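Rbsd/fucu transport protein family protein (Streptococcus pneumoniae, PDB 4A34) probably catalyses the interconversion of the alpha and beta anomers of L-fucose, as a fucose mutarotase of the RbsD/FucU family. Local coordinates at residues T16-M20 with A118-V122; V48-L53 with V122-E126; I71-N75 with F111-S115. All coordinates share one frame; numbering follows the deposited sequence.

Contact 1 of 3, residues T16-M20 with A118-V122; sequences TLMEM and AYAIV
With CG of Tyr119 swung opposite its own amide nitrogen (chi1 -174°), the phenol reaches from the beginning of segment 118-122 to Glu19 on the last turn of helix 11-19. Glu19 answers from the position between its backbone N and carbonyl carbon (chi1 64°), then runs extended, which delivers the carboxylate to the hydroxyl. Tyr119 OH donates to Glu19 OE2 at 2.6 Å. The oxygen lies at the rim of the ring, in its plane, yet the hydroxyl meets the carboxylate from above that group's own plane; ring and carboxylate are turned 73° apart. Lys15 forms a salt bridge with OE1, so the two carboxylate oxygens have different partners.

Two further residues touch the ring. Met20, the first residue past the helix, brings CG to 3.5 Å from Tyr119 CD2, while its SD sits 5.5 Å from the ring centroid in an oblique Met-aromatic contact. Thr16 OG1 comes to the ring edge, 3.8 Å from Tyr119 CE2, and lies 3.9 Å from Ala120 CB.

Around this buried joint, Lys137 holds the carbonyls of Leu17 and Met20 at the helix end. Strand 25-29 pairs with 120-124 and touches Met20 through Ile26, while Ile43 of strand 42-45 packs on Thr16 and Ala120, and Ser37 of a neighbouring subunit reaches Tyr119.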
loop_
_atom_site.group_PDB
_atom_site.type_symbol
_atom_site.label_atom_id
_atom_site.label_comp_id
_atom_site.label_asym_id
_atom_site.label_seq_id
_atom_site.Cartn_x
_atom_site.Cartn_y
_atom_site.Cartn_z
ATOM N N THR I 16 20.855 -4.140 -0.758
ATOM C CA THR I 16 20.613 -5.357 0.004
ATOM C C THR I 16 21.906 -6.018 0.488
ATOM O O THR I 16 21.951 -6.529 1.601
ATOM C CB THR I 16 19.580 -6.309 -0.688
ATOM O OG1 THR I 16 19.952 -7.686 -0.528
ATOM C CG2 THR I 16 19.457 -5.990 -2.121
ATOM N N LEU I 17 22.967 -5.953 -0.309
ATOM C CA LEU I 17 24.291 -6.356 0.166
ATOM C C LEU I 17 24.694 -5.525 1.381
ATOM O O LEU I 17 25.295 -6.040 2.329
ATOM C CB LEU I 17 25.344 -6.195 -0.932
ATOM C CG LEU I 17 25.393 -7.196 -2.086
ATOM C CD1 LEU I 17 26.565 -6.869 -2.992
ATOM C CD2 LEU I 17 25.496 -8.634 -1.598
ATOM N N MET I 18 24.355 -4.236 1.337
ATOM C CA MET I 18 24.658 -3.298 2.415
ATOM C C MET I 18 23.867 -3.578 3.692
ATOM O O MET I 18 24.438 -3.605 4.784
ATOM C CB MET I 18 24.409 -1.863 1.945
ATOM C CG MET I 18 25.481 -1.310 1.029
ATOM S SD MET I 18 26.937 -0.923 2.015
ATOM C CE MET I 18 26.616 0.803 2.410
ATOM N N GLU I 19 22.558 -3.787 3.557
ATOM C CA GLU I 19 21.701 -3.975 4.728
ATOM C C GLU I 19 21.803 -5.381 5.322
ATOM O O GLU I 19 21.286 -5.639 6.409
ATOM C CB GLU I 19 20.246 -3.589 4.434
ATOM C CG GLU I 19 19.560 -4.441 3.403
ATOM C CD GLU I 19 18.326 -3.785 2.797
ATOM O OE1 GLU I 19 18.272 -2.541 2.691
ATOM O OE2 GLU I 19 17.411 -4.535 2.410
ATOM N N MET I 20 22.472 -6.284 4.608
ATOM C CA MET I 20 22.801 -7.600 5.156
ATOM C C MET I 20 23.823 -7.466 6.282
ATOM O O MET I 20 24.766 -6.686 6.196
ATOM C CB MET I 20 23.329 -8.540 4.062
ATOM C CG MET I 20 22.249 -9.311 3.319
ATOM S SD MET I 20 22.894 -10.365 2.006
ATOM C CE MET I 20 22.347 -9.526 0.541
ATOM N N ALA I 118 16.818 -17.506 3.001
ATOM C CA ALA I 118 17.870 -16.553 2.675
ATOM C C ALA I 118 17.283 -15.155 2.648
ATOM O O ALA I 118 16.074 -14.987 2.434
ATOM C CB ALA I 118 18.519 -16.892 1.351
ATOM N N TYR I 119 18.137 -14.158 2.872
ATOM C CA TYR I 119 17.692 -12.776 2.895
ATOM C C TYR I 119 17.215 -12.342 1.522
ATOM O O TYR I 119 16.226 -11.631 1.408
ATOM C CB TYR I 119 18.786 -11.840 3.403
ATOM C CG TYR I 119 18.322 -10.418 3.592
ATOM C CD1 TYR I 119 17.387 -10.089 4.573
ATOM C CD2 TYR I 119 18.806 -9.396 2.787
ATOM C CE1 TYR I 119 16.962 -8.773 4.755
ATOM C CE2 TYR I 119 18.391 -8.082 2.966
ATOM C CZ TYR I 119 17.467 -7.779 3.947
ATOM O OH TYR I 119 17.053 -6.471 4.113
ATOM N N ALA I 120 17.913 -12.779 0.481
ATOM C CA ALA I 120 17.523 -12.438 -0.874
ATOM C C ALA I 120 18.000 -13.457 -1.897
ATOM O O ALA I 120 19.049 -14.114 -1.734
ATOM C CB ALA I 120 18.025 -11.055 -1.243
ATOM N N ILE I 121 17.209 -13.580 -2.955
ATOM C CA ILE I 121 17.626 -14.316 -4.125
ATOM C C ILE I 121 17.751 -13.320 -5.265
ATOM O O ILE I 121 16.852 -12.493 -5.487
ATOM C CB ILE I 121 16.619 -15.428 -4.491
ATOM C CG1 ILE I 121 16.423 -16.392 -3.304
ATOM C CG2 ILE I 121 17.058 -16.138 -5.781
ATOM C CD1 ILE I 121 15.504 -17.568 -3.572
ATOM N N VAL I 122 18.880 -13.380 -5.962
ATOM C CA VAL I 122 19.036 -12.665 -7.227
ATOM C C VAL I 122 18.913 -13.627 -8.414
ATOM O O VAL I 122 19.663 -14.589 -8.525
ATOM C CB VAL I 122 20.350 -11.817 -7.286
ATOM C CG1 VAL I 122 21.476 -12.499 -6.576
ATOM C CG2 VAL I 122 20.735 -11.487 -8.713
#

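Contact 2 of 3, residues V48-L53 with V122-E126; sequences VNIPEL and VATGE
One backbone hydrogen bond ties Val48 to Gly125: the glycine N donates to Val48 O at 2.6 Å, nearly straight at 162°, with the donor tilted 25° from the carbonyl plane. It joins the residues leading into helix 50-60 to the chain near where strand 120-124 gives out.

The polar side chains mostly find partners outside the pair. Glu126 OE1 lies beside the start of the helix, 3.5 Å from Ile50 N and 3.6 Å from Asn49 CB; the helix start may favour its negative charge, while Glu52 OE1, a like charge 5.6 Å from Glu126 OE1, would tend to oppose this. OE2 is held by Ser128 N. The acid gets there by folding back at chi2 (47°). Thr124 OG1 bonds to the carbonyl of Ala29 and also receives a weak bond from Glu126 N.

Apolar contact fills the rest. Ile50 crosses Thr124 and Glu126 at about a right angle, its CD1 3.7 Å from Glu126 CB. Leu53 points its CD2 at the CG2 of Val122, tip to tip at 4.0 Å, and the same methyl lies 3.9 Å from Thr124 CG2.

Helix 50-60 thus packs its first turn against the C-terminal part of strand 120-124, which runs between the parallel strands 42-45 and 25-29. Leu28 touches both Ile50 and Val122, and helix 85-93 closes in through Tyr89 on Ile50 and Ile85 on Pro51 and Glu126.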
loop_
_atom_site.group_PDB
_atom_site.type_symbol
_atom_site.label_atom_id
_atom_site.label_comp_id
_atom_site.label_asym_id
_atom_site.label_seq_id
_atom_site.Cartn_x
_atom_site.Cartn_y
_atom_site.Cartn_z
ATOM N N VAL I 48 22.772 -10.706 -16.273
ATOM C CA VAL I 48 24.092 -11.000 -15.715
ATOM C C VAL I 48 24.356 -12.508 -15.528
ATOM O O VAL I 48 23.470 -13.278 -15.130
ATOM C CB VAL I 48 24.300 -10.273 -14.370
ATOM C CG1 VAL I 48 25.792 -10.214 -14.014
ATOM C CG2 VAL I 48 23.709 -8.856 -14.421
ATOM N N ASN I 49 25.587 -12.909 -15.841
ATOM C CA ASN I 49 26.070 -14.269 -15.618
ATOM C C ASN I 49 26.697 -14.324 -14.228
ATOM O O ASN I 49 27.199 -13.306 -13.730
ATOM C CB ASN I 49 27.087 -14.668 -16.705
ATOM C CG ASN I 49 26.435 -14.905 -18.073
ATOM O OD1 ASN I 49 25.315 -15.415 -18.164
ATOM N ND2 ASN I 49 27.146 -14.551 -19.141
ATOM N N ILE I 50 26.671 -15.502 -13.606
ATOM C CA ILE I 50 27.007 -15.633 -12.183
ATOM C C ILE I 50 28.492 -15.465 -11.816
ATOM O O ILE I 50 28.775 -14.805 -10.819
ATOM C CB ILE I 50 26.392 -16.916 -11.544
ATOM C CG1 ILE I 50 24.860 -16.849 -11.623
ATOM C CG2 ILE I 50 26.877 -17.092 -10.095
ATOM C CD1 ILE I 50 24.102 -18.107 -11.204
ATOM N N PRO I 51 29.434 -16.050 -12.600
ATOM C CA PRO I 51 30.856 -15.832 -12.268
ATOM C C PRO I 51 31.246 -14.355 -12.196
ATOM O O PRO I 51 31.984 -13.962 -11.291
ATOM C CB PRO I 51 31.630 -16.550 -13.400
ATOM C CG PRO I 51 30.612 -17.041 -14.373
ATOM C CD PRO I 51 29.273 -17.041 -13.685
ATOM N N GLU I 52 30.737 -13.553 -13.132
ATOM C CA GLU I 52 30.917 -12.097 -13.095
ATOM C C GLU I 52 30.373 -11.521 -11.786
ATOM O O GLU I 52 31.068 -10.783 -11.084
ATOM C CB GLU I 52 30.228 -11.415 -14.286
ATOM C CG GLU I 52 30.880 -11.651 -15.647
ATOM C CD GLU I 52 30.206 -12.764 -16.438
ATOM O OE1 GLU I 52 30.318 -13.949 -16.038
ATOM O OE2 GLU I 52 29.579 -12.448 -17.474
ATOM N N LEU I 53 29.136 -11.879 -11.455
ATOM C CA LEU I 53 28.494 -11.393 -10.239
ATOM C C LEU I 53 29.173 -11.894 -8.955
ATOM O O LEU I 53 29.228 -11.166 -7.956
ATOM C CB LEU I 53 27.003 -11.767 -10.243
ATOM C CG LEU I 53 26.090 -11.032 -9.262
ATOM C CD1 LEU I 53 26.193 -9.544 -9.477
ATOM C CD2 LEU I 53 24.653 -11.489 -9.435
ATOM N N VAL I 122 18.880 -13.380 -5.962
ATOM C CA VAL I 122 19.036 -12.665 -7.227
ATOM C C VAL I 122 18.913 -13.627 -8.414
ATOM O O VAL I 122 19.663 -14.589 -8.525
ATOM C CB VAL I 122 20.350 -11.817 -7.286
ATOM C CG1 VAL I 122 21.476 -12.499 -6.576
ATOM C CG2 VAL I 122 20.735 -11.487 -8.713
ATOM N N ALA I 123 17.929 -13.369 -9.267
ATOM C CA ALA I 123 17.760 -14.107 -10.509
ATOM C C ALA I 123 18.745 -13.580 -11.556
ATOM O O ALA I 123 18.729 -12.402 -11.902
ATOM C CB ALA I 123 16.330 -13.985 -11.007
ATOM N N THR I 124 19.611 -14.453 -12.049
ATOM C CA THR I 124 20.602 -14.047 -13.031
ATOM C C THR I 124 20.236 -14.592 -14.410
ATOM O O THR I 124 19.204 -15.245 -14.570
ATOM C CB THR I 124 21.995 -14.535 -12.630
ATOM O OG1 THR I 124 22.046 -15.956 -12.787
ATOM C CG2 THR I 124 22.321 -14.150 -11.176
ATOM N N GLY I 125 21.078 -14.311 -15.400
ATOM C CA GLY I 125 20.842 -14.765 -16.764
ATOM C C GLY I 125 21.623 -16.017 -17.101
ATOM O O GLY I 125 21.657 -16.438 -18.256
ATOM N N GLU I 126 22.239 -16.612 -16.080
ATOM C CA GLU I 126 23.070 -17.798 -16.232
ATOM C C GLU I 126 22.334 -19.006 -16.843
ATOM O O GLU I 126 21.406 -19.562 -16.239
ATOM C CB GLU I 126 23.668 -18.171 -14.882
ATOM C CG GLU I 126 24.689 -19.278 -14.952
ATOM C CD GLU I 126 25.702 -19.053 -16.057
ATOM O OE1 GLU I 126 26.582 -18.181 -15.894
ATOM O OE2 GLU I 126 25.612 -19.745 -17.085
#

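Contact 3 of 3, residues I71-N75 with F111-S115; sequences IQFMN and FYERS. With FUL (beta-L-fucopyranose), chain B.
Met74 lies across one face of the Phe111 ring, CB forming a CH-pi contact 4.1 Å from the ring centroid and SD standing farther off above the same face, 5.3 Å from the centroid, as a Met-aromatic pair. The chain bends at chi3 (-76°), turning CE back to 3.6 Å from Phe111 CD1 and 3.7 Å from Tyr112 CE1, so the methyl touches both aromatics. The ring edge of Phe111 points at the strand backbone, with CD2 3.6 Å from Phe73 O.

About a turn farther along the helix, the amide of Gln72 stacks on the guanidinium of Arg114, the planes 24° apart and OE1 over the centre, 3.2 Å from Arg114 CZ. This is face contact; the polar partners lie outside the pair: Gln72 NE2 hydrogen-bonds Ser69 OG, and Arg114 NH1 forms a salt bridge with Glu25.

Tyr112 OH hydrogen-bonds O1 of beta-L-fucopyranose at 2.9 Å, in the plane of the ring, and also takes Arg108 NE; His22 of a neighbouring subunit binds the same sugar. Because O1 is the anomeric hydroxyl, a phenol whose ring also touches Met74 CE meets fucose at the position that mutarotation changes, consistent with a part in anomer exchange.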
loop_
_atom_site.group_PDB
_atom_site.type_symbol
_atom_site.label_atom_id
_atom_site.label_comp_id
_atom_site.label_asym_id
_atom_site.label_seq_id
_atom_site.Cartn_x
_atom_site.Cartn_y
_atom_site.Cartn_z
ATOM N N ILE I 71 29.466 -21.460 1.826
ATOM C CA ILE I 71 29.082 -21.560 0.408
ATOM C C ILE I 71 28.426 -22.917 0.118
ATOM O O ILE I 71 28.907 -23.957 0.572
ATOM C CB ILE I 71 30.308 -21.330 -0.520
ATOM C CG1 ILE I 71 30.841 -19.902 -0.373
ATOM C CG2 ILE I 71 29.972 -21.603 -1.975
ATOM C CD1 ILE I 71 32.301 -19.764 -0.690
ATOM N N GLN I 72 27.318 -22.900 -0.616
ATOM C CA GLN I 72 26.636 -24.134 -0.997
ATOM C C GLN I 72 26.338 -24.162 -2.483
ATOM O O GLN I 72 25.906 -23.162 -3.055
ATOM C CB GLN I 72 25.323 -24.321 -0.230
ATOM C CG GLN I 72 25.459 -24.624 1.247
ATOM C CD GLN I 72 25.590 -23.368 2.072
ATOM O OE1 GLN I 72 24.702 -22.505 2.072
ATOM N NE2 GLN I 72 26.710 -23.244 2.773
ATOM N N PHE I 73 26.570 -25.308 -3.111
ATOM C CA PHE I 73 26.127 -25.509 -4.481
ATOM C C PHE I 73 24.949 -26.472 -4.468
ATOM O O PHE I 73 24.617 -27.026 -3.423
ATOM C CB PHE I 73 27.255 -26.021 -5.385
ATOM C CG PHE I 73 28.449 -25.101 -5.478
ATOM C CD1 PHE I 73 28.347 -23.744 -5.195
ATOM C CD2 PHE I 73 29.678 -25.599 -5.892
ATOM C CE1 PHE I 73 29.460 -22.904 -5.294
ATOM C CE2 PHE I 73 30.792 -24.765 -5.993
ATOM C CZ PHE I 73 30.684 -23.418 -5.688
ATOM N N MET I 74 24.297 -26.638 -5.612
ATOM C CA MET I 74 23.193 -27.578 -5.725
ATOM C C MET I 74 23.694 -28.825 -6.426
ATOM O O MET I 74 24.080 -28.764 -7.594
ATOM C CB MET I 74 22.028 -26.965 -6.506
ATOM C CG MET I 74 20.886 -27.942 -6.799
ATOM S SD MET I 74 19.594 -27.270 -7.865
ATOM C CE MET I 74 18.726 -26.200 -6.716
ATOM N N ASN I 75 23.680 -29.952 -5.718
ATOM C CA ASN I 75 24.174 -31.209 -6.276
ATOM C C ASN I 75 23.325 -31.729 -7.437
ATOM O O ASN I 75 22.128 -31.455 -7.516
ATOM C CB ASN I 75 24.314 -32.282 -5.193
ATOM C CG ASN I 75 25.523 -33.186 -5.423
ATOM O OD1 ASN I 75 25.966 -33.380 -6.561
ATOM N ND2 ASN I 75 26.067 -33.733 -4.340
ATOM N N PHE I 111 18.245 -27.400 -1.007
ATOM C CA PHE I 111 18.688 -26.135 -1.558
ATOM C C PHE I 111 17.530 -25.157 -1.648
ATOM O O PHE I 111 17.682 -23.982 -1.304
ATOM C CB PHE I 111 19.308 -26.339 -2.946
ATOM C CG PHE I 111 20.153 -25.183 -3.401
ATOM C CD1 PHE I 111 19.566 -24.052 -3.969
ATOM C CD2 PHE I 111 21.533 -25.212 -3.238
ATOM C CE1 PHE I 111 20.343 -22.976 -4.374
ATOM C CE2 PHE I 111 22.320 -24.144 -3.635
ATOM C CZ PHE I 111 21.726 -23.024 -4.208
ATOM N N TYR I 112 16.378 -25.650 -2.107
ATOM C CA TYR I 112 15.162 -24.842 -2.228
ATOM C C TYR I 112 14.773 -24.259 -0.877
ATOM O O TYR I 112 14.592 -23.046 -0.741
ATOM C CB TYR I 112 13.998 -25.667 -2.793
ATOM C CG TYR I 112 14.092 -26.032 -4.273
ATOM C CD1 TYR I 112 14.989 -25.384 -5.137
ATOM C CD2 TYR I 112 13.245 -27.000 -4.819
ATOM C CE1 TYR I 112 15.054 -25.716 -6.502
ATOM C CE2 TYR I 112 13.305 -27.339 -6.187
ATOM C CZ TYR I 112 14.211 -26.695 -7.019
ATOM O OH TYR I 112 14.266 -27.030 -8.360
ATOM N N GLU I 113 14.674 -25.129 0.125
ATOM C CA GLU I 113 14.285 -24.721 1.470
ATOM C C GLU I 113 15.241 -23.703 2.117
ATOM O O GLU I 113 14.791 -22.728 2.721
ATOM C CB GLU I 113 14.055 -25.947 2.370
ATOM C CG GLU I 113 12.921 -26.895 1.910
ATOM C CD GLU I 113 11.550 -26.220 1.839
ATOM O OE1 GLU I 113 11.240 -25.382 2.715
ATOM O OE2 GLU I 113 10.781 -26.529 0.896
ATOM N N ARG I 114 16.548 -23.903 1.982
ATOM C CA ARG I 114 17.486 -22.904 2.506
ATOM C C ARG I 114 17.362 -21.557 1.767
ATOM O O ARG I 114 17.478 -20.492 2.381
ATOM C CB ARG I 114 18.936 -23.402 2.517
ATOM C CG ARG I 114 19.729 -22.803 3.684
ATOM C CD ARG I 114 21.187 -22.606 3.347
ATOM N NE ARG I 114 22.049 -23.657 3.873
ATOM C CZ ARG I 114 23.107 -23.446 4.652
ATOM N NH1 ARG I 114 23.447 -22.220 5.004
ATOM N NH2 ARG I 114 23.832 -24.468 5.080
ATOM N N SER I 115 17.092 -21.610 0.462
ATOM C CA SER I 115 16.876 -20.395 -0.326
ATOM C C SER I 115 15.642 -19.583 0.115
ATOM O O SER I 115 15.599 -18.374 -0.080
ATOM C CB SER I 115 16.809 -20.711 -1.820
ATOM O OG SER I 115 15.501 -21.068 -2.212
HETATM C C1 FUL B . 16.890 -26.324 -11.006
HETATM C C2 FUL B . 17.803 -25.287 -11.674
HETATM O O2 FUL B . 18.127 -24.224 -10.807
HETATM C C3 FUL B . 19.090 -26.002 -12.076
HETATM O O3 FUL B . 19.957 -25.138 -12.761
HETATM C C4 FUL B . 18.772 -27.196 -12.957
HETATM O O4 FUL B . 18.142 -26.726 -14.119
HETATM C C5 FUL B . 17.814 -28.116 -12.210
HETATM C C6 FUL B . 17.533 -29.385 -13.004
HETATM O O5 FUL B . 16.631 -27.377 -11.923
HETATM O O1 FUL B . 15.675 -25.763 -10.579
#

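How the contacts relate
Along the chain the first-named segments come in the order 16-20, 48-53 and 71-75, and 111-115 follows before the continuous run 118-126, so contact 3 is nested inside the loops closed by contacts 1 and 2. Those two share Val122 and use successive portions of strand 120-124, with centres about 15 Å apart; the centre of contact 3 is about 16 Å from each of theirs. All three reach one mixed sheet, where 120-124 and 71-74 are separated by strands 25-29 and 133-136. Contacts 1 and 3 meet where helix 108-116 leads into strand 120-124, Ile121 CD1 packing 3.6 Å from Ser115 O. One stretch, 108-126, links the helix carrying Tyr112 of the fucose pocket to contacts 1 and 2.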